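Local coordinates for d-3-phosphoglycerate dehydrogenase oxidoreductase protein (Ralstonia solanacearum, PDB 3GG9) that probably oxidises D-3-phosphoglycerate with NAD as cofactor and belongs to the D-isomer specific 2-hydroxyacid dehydrogenase family, at the interface of chains A and B. Residues are numbered along the deposited sequence; one frame, centred on the assembly and turned at random. Chains: chain A/B, d-3-phosphoglycerate dehydrogenase oxidoreductase protein.

Contacts 1 and 3 are near twins under the two-fold axis of the dimer: their C-alpha centres lie about 8 Å apart, they share A:Met120 and B:Met120, and both pack helix 109-123 of one chain against its copy and helix 126-134 of the other. Contacts 2 and 4 form a second cluster, their C-alpha centres about 6 Å apart, sharing A:Phe278 and A:Ile283, where residues at and beyond the end of B helix 126-134 dock on chain A. The C-alpha centres of contacts 1 and 2 are about 23 Å apart. Contact 2 sets chain B against A:Glu281 and A:His300, so dimerisation may support that site.

Contact 1: the interface of chains A and B. Residues chain A 120, 124, 126; chain B 113-114, 116-118, 120.
The methyl of B:Ala117 is the apolar centre, caught between A:Ile126 and A:Met120. CD1 of A:Ile126 presses on B:Ala117 CB at 3.5 Å, slightly closer than ordinary carbon packing. With CG1 anti to the carbonyl carbon (chi1 -62°) and an extended end (chi2 -176°), the isoleucine reaches the alanine with its terminal methyl, while CB of A:Met120 approaches that same B:Ala117 CB at 3.7 Å. Further along the methionine, SD lies in the plane of the B:Trp116 indole, at its edge, 3.7 Å from CD1. The chain then bends at chi3 (88°), which sends CE away from the indole and towards the backbone oxygen of B:Glu113. A:Met120 has 60 Å² hidden by the partner, in keeping with these contacts.

Outside this core, the bent side chain of A:Arg124 crosses that of B:Leu114 at about a right angle. B:Leu114 CB sits 3.5 Å above one face of the guanidinium, towards its rim. The rim of the patch is hydrated: NH1 of A:Arg124 meets a water lying in the guanidinium plane at 3.0 Å, and that water is 2.6 Å from the B:Glu113 carboxylate oxygen OE1. Two groups that are probably oppositely charged are thus linked through the water, with A:Arg124 NH1 and B:Glu113 OE1 themselves 4.9 Å apart.

In the fold, helices 109-123 of both chains meet near the two-fold axis, with the start of A helix 126-134 and the intervening A:Arg124 alongside.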
ATOM      1  N   MET A 120       3.833   3.263   0.054  1.00 19.58           N
ATOM      2  CA  MET A 120       2.507   3.766  -0.305  1.00 15.92           C
ATOM      3  C   MET A 120       1.491   3.676   0.852  1.00 28.96           C
ATOM      4  O   MET A 120       0.735   4.619   1.091  1.00 23.39           O
ATOM      5  CB  MET A 120       2.024   3.066  -1.574  1.00 24.63           C
ATOM      6  CG  MET A 120       3.020   3.325  -2.701  1.00 21.46           C
ATOM      7  SD  MET A 120       2.284   3.174  -4.319  1.00 23.33           S
ATOM      8  CE  MET A 120       1.727   4.880  -4.454  1.00 25.10           C
ATOM      9  N   ARG A 124       0.159   7.228   2.603  1.00 16.26           N
ATOM     10  CA  ARG A 124      -1.260   7.537   2.465  1.00 16.33           C
ATOM     11  C   ARG A 124      -2.061   7.172   3.697  1.00 17.94           C
ATOM     12  O   ARG A 124      -3.302   7.265   3.684  1.00 25.08           O
ATOM     13  CB  ARG A 124      -1.886   6.905   1.218  1.00 16.93           C
ATOM     14  CG  ARG A 124      -1.418   7.559  -0.132  1.00 22.91           C
ATOM     15  CD  ARG A 124      -1.556   9.110  -0.146  1.00 18.48           C
ATOM     16  NE  ARG A 124      -2.923   9.564  -0.438  1.00 21.52           N
ATOM     17  CZ  ARG A 124      -3.366   9.936  -1.637  1.00 28.47           C
ATOM     18  NH1 ARG A 124      -2.561   9.900  -2.699  1.00 26.17           N
ATOM     19  NH2 ARG A 124      -4.631  10.328  -1.766  1.00 25.31           N
ATOM     20  N   ILE A 126      -2.857   4.420   5.005  1.00 23.12           N
ATOM     21  CA  ILE A 126      -3.857   3.414   4.735  1.00 18.86           C
ATOM     22  C   ILE A 126      -4.274   2.532   5.943  1.00 25.72           C
ATOM     23  O   ILE A 126      -5.461   2.461   6.194  1.00 24.38           O
ATOM     24  CB  ILE A 126      -3.525   2.608   3.484  1.00 28.14           C
ATOM     25  CG1 ILE A 126      -3.511   3.573   2.302  1.00 27.33           C
ATOM     26  CG2 ILE A 126      -4.506   1.443   3.312  1.00 24.08           C
ATOM     27  CD1 ILE A 126      -3.300   2.892   0.990  1.00 45.36           C
TER
ATOM     28  N   GLU B 113      -2.061   7.863  -7.335  1.00 17.18           N
ATOM     29  CA  GLU B 113      -1.149   7.248  -6.389  1.00 22.04           C
ATOM     30  C   GLU B 113      -1.940   6.470  -5.331  1.00 20.14           C
ATOM     31  O   GLU B 113      -1.535   5.377  -4.953  1.00 18.25           O
ATOM     32  CB  GLU B 113      -0.239   8.273  -5.749  1.00 22.02           C
ATOM     33  CG  GLU B 113       0.785   8.877  -6.750  1.00 26.03           C
ATOM     34  CD  GLU B 113       1.841   9.725  -6.082  1.00 36.73           C
ATOM     35  OE1 GLU B 113       1.837   9.857  -4.836  1.00 23.31           O
ATOM     36  OE2 GLU B 113       2.707  10.260  -6.801  1.00 18.76           O
ATOM     37  N   LEU B 114      -3.082   7.006  -4.907  1.00 22.43           N
ATOM     38  CA  LEU B 114      -3.957   6.296  -3.950  1.00 18.96           C
ATOM     39  C   LEU B 114      -4.470   4.992  -4.572  1.00 21.41           C
ATOM     40  O   LEU B 114      -4.596   3.959  -3.902  1.00 18.90           O
ATOM     41  CB  LEU B 114      -5.153   7.164  -3.552  1.00 22.70           C
ATOM     42  CG  LEU B 114      -6.009   6.731  -2.336  1.00 22.78           C
ATOM     43  CD1 LEU B 114      -7.206   5.858  -2.741  1.00 22.16           C
ATOM     44  CD2 LEU B 114      -5.193   6.034  -1.223  1.00 23.31           C
ATOM     45  N   TRP B 116      -2.878   3.161  -6.736  1.00 16.25           N
ATOM     46  CA  TRP B 116      -1.791   2.199  -6.648  1.00 19.22           C
ATOM     47  C   TRP B 116      -1.513   1.727  -5.224  1.00 21.67           C
ATOM     48  O   TRP B 116      -1.244   0.562  -4.988  1.00 19.55           O
ATOM     49  CB  TRP B 116      -0.500   2.718  -7.297  1.00 24.02           C
ATOM     50  CG  TRP B 116       0.326   1.574  -7.789  1.00 17.65           C
ATOM     51  CD1 TRP B 116       1.514   1.124  -7.279  1.00 19.11           C
ATOM     52  CD2 TRP B 116      -0.000   0.707  -8.891  1.00 20.99           C
ATOM     53  NE1 TRP B 116       1.956   0.033  -8.010  1.00 21.66           N
ATOM     54  CE2 TRP B 116       1.036  -0.253  -8.990  1.00 23.99           C
ATOM     55  CE3 TRP B 116      -1.080   0.641  -9.783  1.00 22.62           C
ATOM     56  CZ2 TRP B 116       1.040  -1.256  -9.977  1.00 23.02           C
ATOM     57  CZ3 TRP B 116      -1.100  -0.375 -10.748  1.00 22.47           C
ATOM     58  CH2 TRP B 116      -0.036  -1.296 -10.847  1.00 20.52           C
ATOM     59  N   ALA B 117      -1.605   2.641  -4.280  1.00 19.95           N
ATOM     60  CA  ALA B 117      -1.483   2.288  -2.870  1.00 21.79           C
ATOM     61  C   ALA B 117      -2.501   1.185  -2.465  1.00 21.26           C
ATOM     62  O   ALA B 117      -2.131   0.253  -1.756  1.00 26.19           O
ATOM     63  CB  ALA B 117      -1.655   3.536  -2.008  1.00 17.32           C
ATOM     64  N   LEU B 118      -3.761   1.285  -2.916  1.00 20.32           N
ATOM     65  CA  LEU B 118      -4.749   0.221  -2.681  1.00 20.31           C
ATOM     66  C   LEU B 118      -4.435  -1.079  -3.431  1.00 19.37           C
ATOM     67  O   LEU B 118      -4.606  -2.173  -2.888  1.00 19.55           O
ATOM     68  CB  LEU B 118      -6.190   0.675  -3.006  1.00 16.83           C
ATOM     69  CG  LEU B 118      -6.840   1.743  -2.126  1.00 22.10           C
ATOM     70  CD1 LEU B 118      -8.195   2.183  -2.644  1.00 22.31           C
ATOM     71  CD2 LEU B 118      -6.990   1.200  -0.693  1.00 25.88           C
ATOM     72  N   MET B 120      -1.555  -2.214  -4.148  1.00 22.13           N
ATOM     73  CA  MET B 120      -0.445  -2.852  -3.424  1.00 20.66           C
ATOM     74  C   MET B 120      -0.852  -3.336  -2.032  1.00 19.49           C
ATOM     75  O   MET B 120      -0.500  -4.468  -1.656  1.00 19.42           O
ATOM     76  CB  MET B 120       0.781  -1.949  -3.381  1.00 22.56           C
ATOM     77  CG  MET B 120       1.361  -1.705  -4.779  1.00 21.14           C
ATOM     78  SD  MET B 120       3.074  -1.178  -4.802  1.00 19.39           S
ATOM     79  CE  MET B 120       3.834  -2.778  -4.651  1.00 18.76           C
TER
HETATM   80  O   HOH W   1       0.410   9.519  -2.656  1.00 30.57           O

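Contact 2: the interface of chains A and B. Residues chain A 11, 278, 281, 283, 299-300; chain B 138-139.
B:Trp138 is inserted between A:Pro299 and A:Ile283, with 87 Å² of its surface hidden. A:Pro299 CB lies over one face of the indole, 3.6 Å from the centroid of the six-membered ring, a CH-pi contact. The opposite face carries the backbone N of A:Ile283, 3.3 Å from CE3 and offset towards the rim. CG of the tryptophan is anti to its own backbone N (chi1 177°), an arrangement that projects the indole deep into chain A. Its far corner, CH2, touches A:Glu281 CG at 3.7 Å. The five-membered end instead points its CD1 edge at the centre of the A:Tyr11 ring, with planes 80° apart, an edge-to-face pair.

Further out, the extended side chain of B:Gln139 donates from NE2 to the A:Pro299 carbonyl O at 2.9 Å. This bond is straight (177° at H), in the amide plane and nearly along the C=O axis. A:His300 O is also near, 3.2 Å from B:Gln139 NE2, but well off both N-H directions; a water bridges the two atoms.

Within chain A, A:His300 ND1 donates to the syn lone pair of A:Glu281 OE1 at 2.6 Å, while A:Phe278 N binds OE2 on its anti side. A:His300 and A:Glu281 are the catalytic histidine and its acidic partner in this family, so B:Trp138 and B:Gln139 probably help brace the neighbouring subunit's active site.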
ATOM      1  N   TYR A  11       3.558 -20.461   9.297  1.00 28.39           N
ATOM      2  CA  TYR A  11       2.483 -19.954  10.167  1.00 30.11           C
ATOM      3  C   TYR A  11       1.105 -20.068   9.535  1.00 27.54           C
ATOM      4  O   TYR A  11       0.146 -20.380  10.220  1.00 26.87           O
ATOM      5  CB  TYR A  11       2.758 -18.512  10.665  1.00 24.70           C
ATOM      6  CG  TYR A  11       4.137 -18.362  11.260  1.00 26.02           C
ATOM      7  CD1 TYR A  11       4.398 -18.753  12.565  1.00 26.36           C
ATOM      8  CD2 TYR A  11       5.188 -17.830  10.512  1.00 17.83           C
ATOM      9  CE1 TYR A  11       5.660 -18.637  13.101  1.00 27.65           C
ATOM     10  CE2 TYR A  11       6.454 -17.701  11.036  1.00 21.89           C
ATOM     11  CZ  TYR A  11       6.684 -18.108  12.344  1.00 31.52           C
ATOM     12  OH  TYR A  11       7.944 -18.011  12.874  1.00 32.58           O
ATOM     13  N   PHE A 278      11.827  -7.503  12.852  1.00 23.63           N
ATOM     14  CA  PHE A 278      12.047  -7.284  14.280  1.00 26.90           C
ATOM     15  C   PHE A 278      13.262  -8.076  14.767  1.00 31.36           C
ATOM     16  O   PHE A 278      13.635  -9.072  14.145  1.00 33.69           O
ATOM     17  CB  PHE A 278      10.818  -7.744  15.056  1.00 25.77           C
ATOM     18  CG  PHE A 278       9.581  -6.930  14.786  1.00 33.79           C
ATOM     19  CD1 PHE A 278       9.214  -5.892  15.650  1.00 34.70           C
ATOM     20  CD2 PHE A 278       8.767  -7.209  13.688  1.00 33.34           C
ATOM     21  CE1 PHE A 278       8.066  -5.147  15.422  1.00 34.62           C
ATOM     22  CE2 PHE A 278       7.618  -6.455  13.434  1.00 38.16           C
ATOM     23  CZ  PHE A 278       7.256  -5.436  14.315  1.00 36.59           C
ATOM     24  N   GLU A 281      11.534 -12.629  16.468  1.00 25.61           N
ATOM     25  CA  GLU A 281      10.355 -13.034  15.720  1.00 28.59           C
ATOM     26  C   GLU A 281      10.114 -14.503  16.089  1.00 29.89           C
ATOM     27  O   GLU A 281      11.077 -15.241  16.289  1.00 31.10           O
ATOM     28  CB  GLU A 281      10.593 -12.858  14.203  1.00 23.72           C
ATOM     29  CG  GLU A 281      10.701 -11.376  13.747  1.00 23.23           C
ATOM     30  CD  GLU A 281      11.199 -11.205  12.309  1.00 32.11           C
ATOM     31  OE1 GLU A 281      11.256 -12.194  11.570  1.00 30.56           O
ATOM     32  OE2 GLU A 281      11.537 -10.076  11.915  1.00 33.06           O
ATOM     33  N   ILE A 283       6.526 -12.225  17.002  1.00 31.79           N
ATOM     34  CA  ILE A 283       6.027 -11.300  18.012  1.00 33.89           C
ATOM     35  C   ILE A 283       4.600 -11.751  18.350  1.00 34.43           C
ATOM     36  O   ILE A 283       3.676 -11.534  17.556  1.00 37.10           O
ATOM     37  CB  ILE A 283       6.026  -9.837  17.467  1.00 30.22           C
ATOM     38  CG1 ILE A 283       7.443  -9.372  17.084  1.00 30.80           C
ATOM     39  CG2 ILE A 283       5.371  -8.866  18.464  1.00 31.45           C
ATOM     40  CD1 ILE A 283       8.271  -8.884  18.254  1.00 46.05           C
ATOM     41  N   PRO A 299       4.350  -8.310   9.719  1.00 17.64           N
ATOM     42  CA  PRO A 299       5.070  -9.417  10.330  1.00 24.29           C
ATOM     43  C   PRO A 299       6.006 -10.182   9.396  1.00 19.34           C
ATOM     44  O   PRO A 299       5.763 -11.349   9.080  1.00 23.68           O
ATOM     45  CB  PRO A 299       3.929 -10.317  10.832  1.00 24.61           C
ATOM     46  CG  PRO A 299       2.863 -10.109   9.810  1.00 26.53           C
ATOM     47  CD  PRO A 299       2.976  -8.686   9.347  1.00 16.93           C
ATOM     48  N   HIS A 300       7.065  -9.516   8.970  1.00 23.03           N
ATOM     49  CA  HIS A 300       8.099 -10.121   8.154  1.00 21.52           C
ATOM     50  C   HIS A 300       7.531 -10.867   6.954  1.00 20.71           C
ATOM     51  O   HIS A 300       7.798 -12.063   6.785  1.00 23.06           O
ATOM     52  CB  HIS A 300       9.043 -11.008   8.974  1.00 19.62           C
ATOM     53  CG  HIS A 300      10.394 -11.175   8.348  1.00 25.99           C
ATOM     54  ND1 HIS A 300      11.488 -11.647   9.037  1.00 28.25           N
ATOM     55  CD2 HIS A 300      10.825 -10.918   7.090  1.00 24.42           C
ATOM     56  CE1 HIS A 300      12.535 -11.673   8.229  1.00 28.70           C
ATOM     57  NE2 HIS A 300      12.154 -11.251   7.037  1.00 24.70           N
TER
ATOM     58  N   TRP B 138       0.737 -13.606  14.666  1.00 28.84           N
ATOM     59  CA  TRP B 138       1.916 -13.389  13.874  1.00 29.53           C
ATOM     60  C   TRP B 138       1.720 -13.990  12.501  1.00 26.72           C
ATOM     61  O   TRP B 138       1.539 -15.208  12.356  1.00 27.79           O
ATOM     62  CB  TRP B 138       3.146 -13.994  14.524  1.00 28.78           C
ATOM     63  CG  TRP B 138       4.365 -13.846  13.677  1.00 28.50           C
ATOM     64  CD1 TRP B 138       4.906 -14.791  12.857  1.00 28.22           C
ATOM     65  CD2 TRP B 138       5.188 -12.683  13.549  1.00 27.80           C
ATOM     66  NE1 TRP B 138       6.014 -14.300  12.243  1.00 23.71           N
ATOM     67  CE2 TRP B 138       6.218 -13.007  12.648  1.00 26.34           C
ATOM     68  CE3 TRP B 138       5.165 -11.402  14.120  1.00 23.87           C
ATOM     69  CZ2 TRP B 138       7.215 -12.097  12.288  1.00 28.09           C
ATOM     70  CZ3 TRP B 138       6.159 -10.496  13.765  1.00 21.54           C
ATOM     71  CH2 TRP B 138       7.170 -10.853  12.857  1.00 26.84           C
ATOM     72  N   GLN B 139       1.764 -13.115  11.509  1.00 30.60           N
ATOM     73  CA  GLN B 139       1.775 -13.514  10.100  1.00 27.28           C
ATOM     74  C   GLN B 139       0.496 -14.259   9.754  1.00 27.07           C
ATOM     75  O   GLN B 139       0.525 -15.358   9.211  1.00 37.07           O
ATOM     76  CB  GLN B 139       3.038 -14.307   9.775  1.00 26.68           C
ATOM     77  CG  GLN B 139       3.539 -14.115   8.363  1.00 26.60           C
ATOM     78  CD  GLN B 139       4.824 -14.859   8.108  1.00 25.22           C
ATOM     79  OE1 GLN B 139       4.818 -16.045   7.783  1.00 25.97           O
ATOM     80  NE2 GLN B 139       5.937 -14.161   8.234  1.00 20.96           N
TER
HETATM   81  O   HOH W   2       8.952 -14.278   8.074  1.00 29.40           O

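Contact 3: the interface of chains A and B. Residues chain A 113, 116-118, 120; chain B 120, 124, 126, 182.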
ATOM      1  N   GLU A 113       8.675  -5.354  -3.931  1.00 15.45           N
ATOM      2  CA  GLU A 113       7.300  -4.915  -4.072  1.00 14.58           C
ATOM      3  C   GLU A 113       6.714  -4.657  -2.700  1.00 18.80           C
ATOM      4  O   GLU A 113       5.939  -3.735  -2.506  1.00 20.81           O
ATOM      5  CB  GLU A 113       6.471  -5.949  -4.790  1.00 18.13           C
ATOM      6  CG  GLU A 113       6.886  -6.016  -6.268  1.00 18.01           C
ATOM      7  CD  GLU A 113       5.890  -6.735  -7.139  1.00 32.44           C
ATOM      8  OE1 GLU A 113       4.843  -7.144  -6.623  1.00 20.19           O
ATOM      9  OE2 GLU A 113       6.144  -6.878  -8.362  1.00 20.02           O
ATOM     10  N   TRP A 116       7.699  -1.273  -1.371  1.00 19.72           N
ATOM     11  CA  TRP A 116       6.911  -0.213  -1.984  1.00 21.90           C
ATOM     12  C   TRP A 116       5.478  -0.176  -1.505  1.00 12.79           C
ATOM     13  O   TRP A 116       4.901   0.892  -1.391  1.00 21.44           O
ATOM     14  CB  TRP A 116       6.918  -0.335  -3.526  1.00 17.07           C
ATOM     15  CG  TRP A 116       6.708   1.020  -4.112  1.00 22.77           C
ATOM     16  CD1 TRP A 116       5.580   1.494  -4.698  1.00 22.67           C
ATOM     17  CD2 TRP A 116       7.637   2.114  -4.074  1.00 23.26           C
ATOM     18  NE1 TRP A 116       5.761   2.820  -5.078  1.00 23.95           N
ATOM     19  CE2 TRP A 116       7.018   3.215  -4.699  1.00 25.52           C
ATOM     20  CE3 TRP A 116       8.945   2.258  -3.588  1.00 22.13           C
ATOM     21  CZ2 TRP A 116       7.658   4.453  -4.839  1.00 20.37           C
ATOM     22  CZ3 TRP A 116       9.579   3.487  -3.722  1.00 24.09           C
ATOM     23  CH2 TRP A 116       8.943   4.562  -4.347  1.00 19.01           C
ATOM     24  N   ALA A 117       4.916  -1.343  -1.221  1.00 15.07           N
ATOM     25  CA  ALA A 117       3.565  -1.450  -0.687  1.00 17.43           C
ATOM     26  C   ALA A 117       3.525  -0.719   0.650  1.00 23.46           C
ATOM     27  O   ALA A 117       2.579  -0.002   0.940  1.00 22.97           O
ATOM     28  CB  ALA A 117       3.191  -2.950  -0.506  1.00 16.87           C
ATOM     29  N   LEU A 118       4.589  -0.871   1.429  1.00 23.11           N
ATOM     30  CA  LEU A 118       4.712  -0.172   2.727  1.00 20.76           C
ATOM     31  C   LEU A 118       4.937   1.333   2.608  1.00 16.77           C
ATOM     32  O   LEU A 118       4.388   2.090   3.381  1.00 19.59           O
ATOM     33  CB  LEU A 118       5.829  -0.792   3.562  1.00 27.71           C
ATOM     34  CG  LEU A 118       5.534  -2.119   4.248  1.00 31.76           C
ATOM     35  CD1 LEU A 118       6.786  -2.594   4.961  1.00 30.55           C
ATOM     36  CD2 LEU A 118       4.377  -1.954   5.232  1.00 26.95           C
ATOM     37  N   MET A 120       3.833   3.263   0.054  1.00 19.58           N
ATOM     38  CA  MET A 120       2.507   3.766  -0.305  1.00 15.92           C
ATOM     39  C   MET A 120       1.491   3.676   0.852  1.00 28.96           C
ATOM     40  O   MET A 120       0.735   4.619   1.091  1.00 23.39           O
ATOM     41  CB  MET A 120       2.024   3.066  -1.574  1.00 24.63           C
ATOM     42  CG  MET A 120       3.020   3.325  -2.701  1.00 21.46           C
ATOM     43  SD  MET A 120       2.284   3.174  -4.319  1.00 23.33           S
ATOM     44  CE  MET A 120       1.727   4.880  -4.454  1.00 25.10           C
TER
ATOM     45  N   MET B 120      -1.555  -2.214  -4.148  1.00 22.13           N
ATOM     46  CA  MET B 120      -0.445  -2.852  -3.424  1.00 20.66           C
ATOM     47  C   MET B 120      -0.852  -3.336  -2.032  1.00 19.49           C
ATOM     48  O   MET B 120      -0.500  -4.468  -1.656  1.00 19.42           O
ATOM     49  CB  MET B 120       0.781  -1.949  -3.381  1.00 22.56           C
ATOM     50  CG  MET B 120       1.361  -1.705  -4.779  1.00 21.14           C
ATOM     51  SD  MET B 120       3.074  -1.178  -4.802  1.00 19.39           S
ATOM     52  CE  MET B 120       3.834  -2.778  -4.651  1.00 18.76           C
ATOM     53  N   ARG B 124      -0.867  -7.404  -1.160  1.00 23.76           N
ATOM     54  CA  ARG B 124      -0.055  -7.943  -0.092  1.00 18.74           C
ATOM     55  C   ARG B 124      -0.771  -8.081   1.247  1.00 20.74           C
ATOM     56  O   ARG B 124      -0.104  -8.360   2.260  1.00 18.44           O
ATOM     57  CB  ARG B 124       1.194  -7.108   0.071  1.00 16.37           C
ATOM     58  CG  ARG B 124       2.156  -7.226  -1.141  1.00 15.97           C
ATOM     59  CD  ARG B 124       2.518  -8.703  -1.445  1.00 20.57           C
ATOM     60  NE  ARG B 124       3.571  -9.210  -0.547  1.00 21.50           N
ATOM     61  CZ  ARG B 124       4.862  -9.238  -0.856  1.00 23.16           C
ATOM     62  NH1 ARG B 124       5.297  -8.812  -2.044  1.00 20.64           N
ATOM     63  NH2 ARG B 124       5.718  -9.667   0.018  1.00 19.42           N
ATOM     64  N   ILE B 126      -1.996  -6.105   3.344  1.00 22.42           N
ATOM     65  CA  ILE B 126      -1.327  -5.260   4.319  0.50 22.76           C
ATOM     66  C   ILE B 126      -2.215  -4.905   5.512  1.00 24.20           C
ATOM     67  O   ILE B 126      -1.822  -5.163   6.642  1.00 24.86           O
ATOM     68  CB  ILE B 126      -0.735  -4.014   3.629  0.50 26.18           C
ATOM     69  CG1 ILE B 126       0.449  -4.447   2.775  0.50 26.01           C
ATOM     70  CG2 ILE B 126      -0.375  -2.924   4.631  0.50 20.96           C
ATOM     71  CD1 ILE B 126       1.302  -3.347   2.401  0.50  8.44           C
ATOM     72  N   PHE B 182       5.985  -1.810 -12.711  1.00 24.72           N
ATOM     73  CA  PHE B 182       6.097  -3.015 -11.919  1.00 17.00           C
ATOM     74  C   PHE B 182       6.186  -4.302 -12.734  1.00 22.48           C
ATOM     75  O   PHE B 182       6.199  -5.384 -12.179  1.00 23.50           O
ATOM     76  CB  PHE B 182       4.940  -3.071 -10.910  1.00 22.78           C
ATOM     77  CG  PHE B 182       5.195  -2.226  -9.706  1.00 22.61           C
ATOM     78  CD1 PHE B 182       5.656  -2.813  -8.533  1.00 28.37           C
ATOM     79  CD2 PHE B 182       5.043  -0.844  -9.762  1.00 20.01           C
ATOM     80  CE1 PHE B 182       5.942  -2.013  -7.416  1.00 21.41           C
ATOM     81  CE2 PHE B 182       5.332  -0.042  -8.648  1.00 22.87           C
ATOM     82  CZ  PHE B 182       5.771  -0.634  -7.485  1.00 22.78           C
TER
HETATM   83  O   HOH W   3       7.748  -5.668  -9.844  1.00 24.76           O
HETATM   84  O   HOH W   4       3.705  -7.669  -4.441  1.00 26.77           O
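B:Met120, with 50 Å² hidden, lies across A:Ala117 and reaches the backbone of A:Glu113. Its CB packs on A:Ala117 CB at 3.9 Å, and SD meets the edge of the A:Trp116 indole in the ring plane. A bend at chi3 (82°) turns the terminal methyl CE to the carbonyl O of A:Glu113, 3.2 Å away, which lays the end of the side chain along residues 113, 116 and 117 of chain A helix 109-123.

A:Ala117, with 36 Å² hidden, has its methyl flanked on another side by B:Ile126, whose CD1 comes to 3.5 Å from CB. That separation is tighter than usual for two carbons, a snug contact at this point between the helices.

A:Glu113, the third of the group with 28 Å² hidden, extends beyond CG and slides past B:Phe182 in the opposite direction, its carboxylate turned 74° from the phenyl ring. B:Phe182 also crosses A:Trp116 at about a right angle, CZ contacting CD1 at 3.5 Å.

Each carboxylate oxygen is linked to chain B through a separate water. A:Glu113 OE1 is joined by one water to B:Arg124 NH1, that water lying in the guanidinium plane; A:Glu113 OE2 is 2.5 Å from a second water, which stands 2.8 Å from the backbone O of B:Phe182.

Contact 4: the interface of chains A and B. Residues chain A 278, 283, 290, 297; chain B 133.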
ATOM      1  N   PHE A 278      11.827  -7.503  12.852  1.00 23.63           N
ATOM      2  CA  PHE A 278      12.047  -7.284  14.280  1.00 26.90           C
ATOM      3  C   PHE A 278      13.262  -8.076  14.767  1.00 31.36           C
ATOM      4  O   PHE A 278      13.635  -9.072  14.145  1.00 33.69           O
ATOM      5  CB  PHE A 278      10.818  -7.744  15.056  1.00 25.77           C
ATOM      6  CG  PHE A 278       9.581  -6.930  14.786  1.00 33.79           C
ATOM      7  CD1 PHE A 278       9.214  -5.892  15.650  1.00 34.70           C
ATOM      8  CD2 PHE A 278       8.767  -7.209  13.688  1.00 33.34           C
ATOM      9  CE1 PHE A 278       8.066  -5.147  15.422  1.00 34.62           C
ATOM     10  CE2 PHE A 278       7.618  -6.455  13.434  1.00 38.16           C
ATOM     11  CZ  PHE A 278       7.256  -5.436  14.315  1.00 36.59           C
ATOM     12  N   ILE A 283       6.526 -12.225  17.002  1.00 31.79           N
ATOM     13  CA  ILE A 283       6.027 -11.300  18.012  1.00 33.89           C
ATOM     14  C   ILE A 283       4.600 -11.751  18.350  1.00 34.43           C
ATOM     15  O   ILE A 283       3.676 -11.534  17.556  1.00 37.10           O
ATOM     16  CB  ILE A 283       6.026  -9.837  17.467  1.00 30.22           C
ATOM     17  CG1 ILE A 283       7.443  -9.372  17.084  1.00 30.80           C
ATOM     18  CG2 ILE A 283       5.371  -8.866  18.464  1.00 31.45           C
ATOM     19  CD1 ILE A 283       8.271  -8.884  18.254  1.00 46.05           C
ATOM     20  N   LEU A 290       4.268  -1.509  17.915  1.00 29.21           N
ATOM     21  CA  LEU A 290       2.897  -1.859  17.553  1.00 32.78           C
ATOM     22  C   LEU A 290       1.894  -0.939  18.227  1.00 32.87           C
ATOM     23  O   LEU A 290       0.775  -0.795  17.756  1.00 36.66           O
ATOM     24  CB  LEU A 290       2.581  -3.334  17.881  1.00 29.21           C
ATOM     25  CG  LEU A 290       3.390  -4.463  17.227  1.00 25.00           C
ATOM     26  CD1 LEU A 290       2.809  -5.838  17.532  1.00 24.15           C
ATOM     27  CD2 LEU A 290       3.434  -4.265  15.748  1.00 33.13           C
ATOM     28  N   CYS A 297       3.707  -1.645  11.138  1.00 24.08           N
ATOM     29  CA  CYS A 297       4.516  -2.867  11.266  1.00 21.55           C
ATOM     30  C   CYS A 297       3.802  -4.037  10.646  1.00 26.84           C
ATOM     31  O   CYS A 297       2.635  -4.312  10.983  1.00 23.31           O
ATOM     32  CB  CYS A 297       4.761  -3.204  12.729  1.00 28.29           C
ATOM     33  SG  CYS A 297       5.462  -1.891  13.719  1.00 33.45           S
TER
ATOM     34  N   LEU B 133      -1.440  -8.547  13.471  1.00 26.02           N
ATOM     35  CA  LEU B 133      -0.208  -8.439  14.262  1.00 26.94           C
ATOM     36  C   LEU B 133      -0.471  -7.621  15.525  1.00 30.41           C
ATOM     37  O   LEU B 133      -0.049  -8.026  16.616  1.00 30.10           O
ATOM     38  CB  LEU B 133       0.986  -7.876  13.451  1.00 24.97           C
ATOM     39  CG  LEU B 133       2.315  -7.609  14.210  1.00 29.32           C
ATOM     40  CD1 LEU B 133       2.874  -8.782  15.033  1.00 29.82           C
ATOM     41  CD2 LEU B 133       3.414  -7.083  13.308  1.00 21.68           C
TER
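Near the C-terminal end of B helix 126-134, B:Leu133 projects onto chain A, meeting A:Leu290 of the 3-10 helix 288-291, A:Cys297 of strand 295-297 and the loop residue A:Ile283. B:Leu133 is the centre of the patch, with 56 Å² hidden against 18 Å² for A:Leu290. The two leucine side chains cross at about a right angle, and both methyls of A:Leu290 take part. CD2 of A:Leu290 touches CD2 of B:Leu133 at 3.7 Å. CD1, the other branch, lies 3.8 Å from B:Leu133 CG and 3.7 Å from its backbone O, so A:Leu290 spans the helix residue from fork to carbonyl.

B:Leu133 directs its fork into chain A because CG stands opposite the backbone N (chi1 175°). The turn at chi2 (53°) then divides the methyls between two backbone carbonyls: CD1 goes to A:Ile283 O at 3.8 Å, and CD2 to A:Cys297 O at 3.7 Å. Both are van der Waals approaches of methyl groups to oxygen. A:Phe278 stands at the margin, its CE2 4.3 Å from B:Leu133 CD2. Behind this margin A:Ile283 CG1 lies 4.0 Å above one face of the A:Phe278 ring, offset to the rim, which may help to keep the two in place.

The contact holds the end of the B helix against chain A through methyl packing, and probably helps to hold the two subunits together.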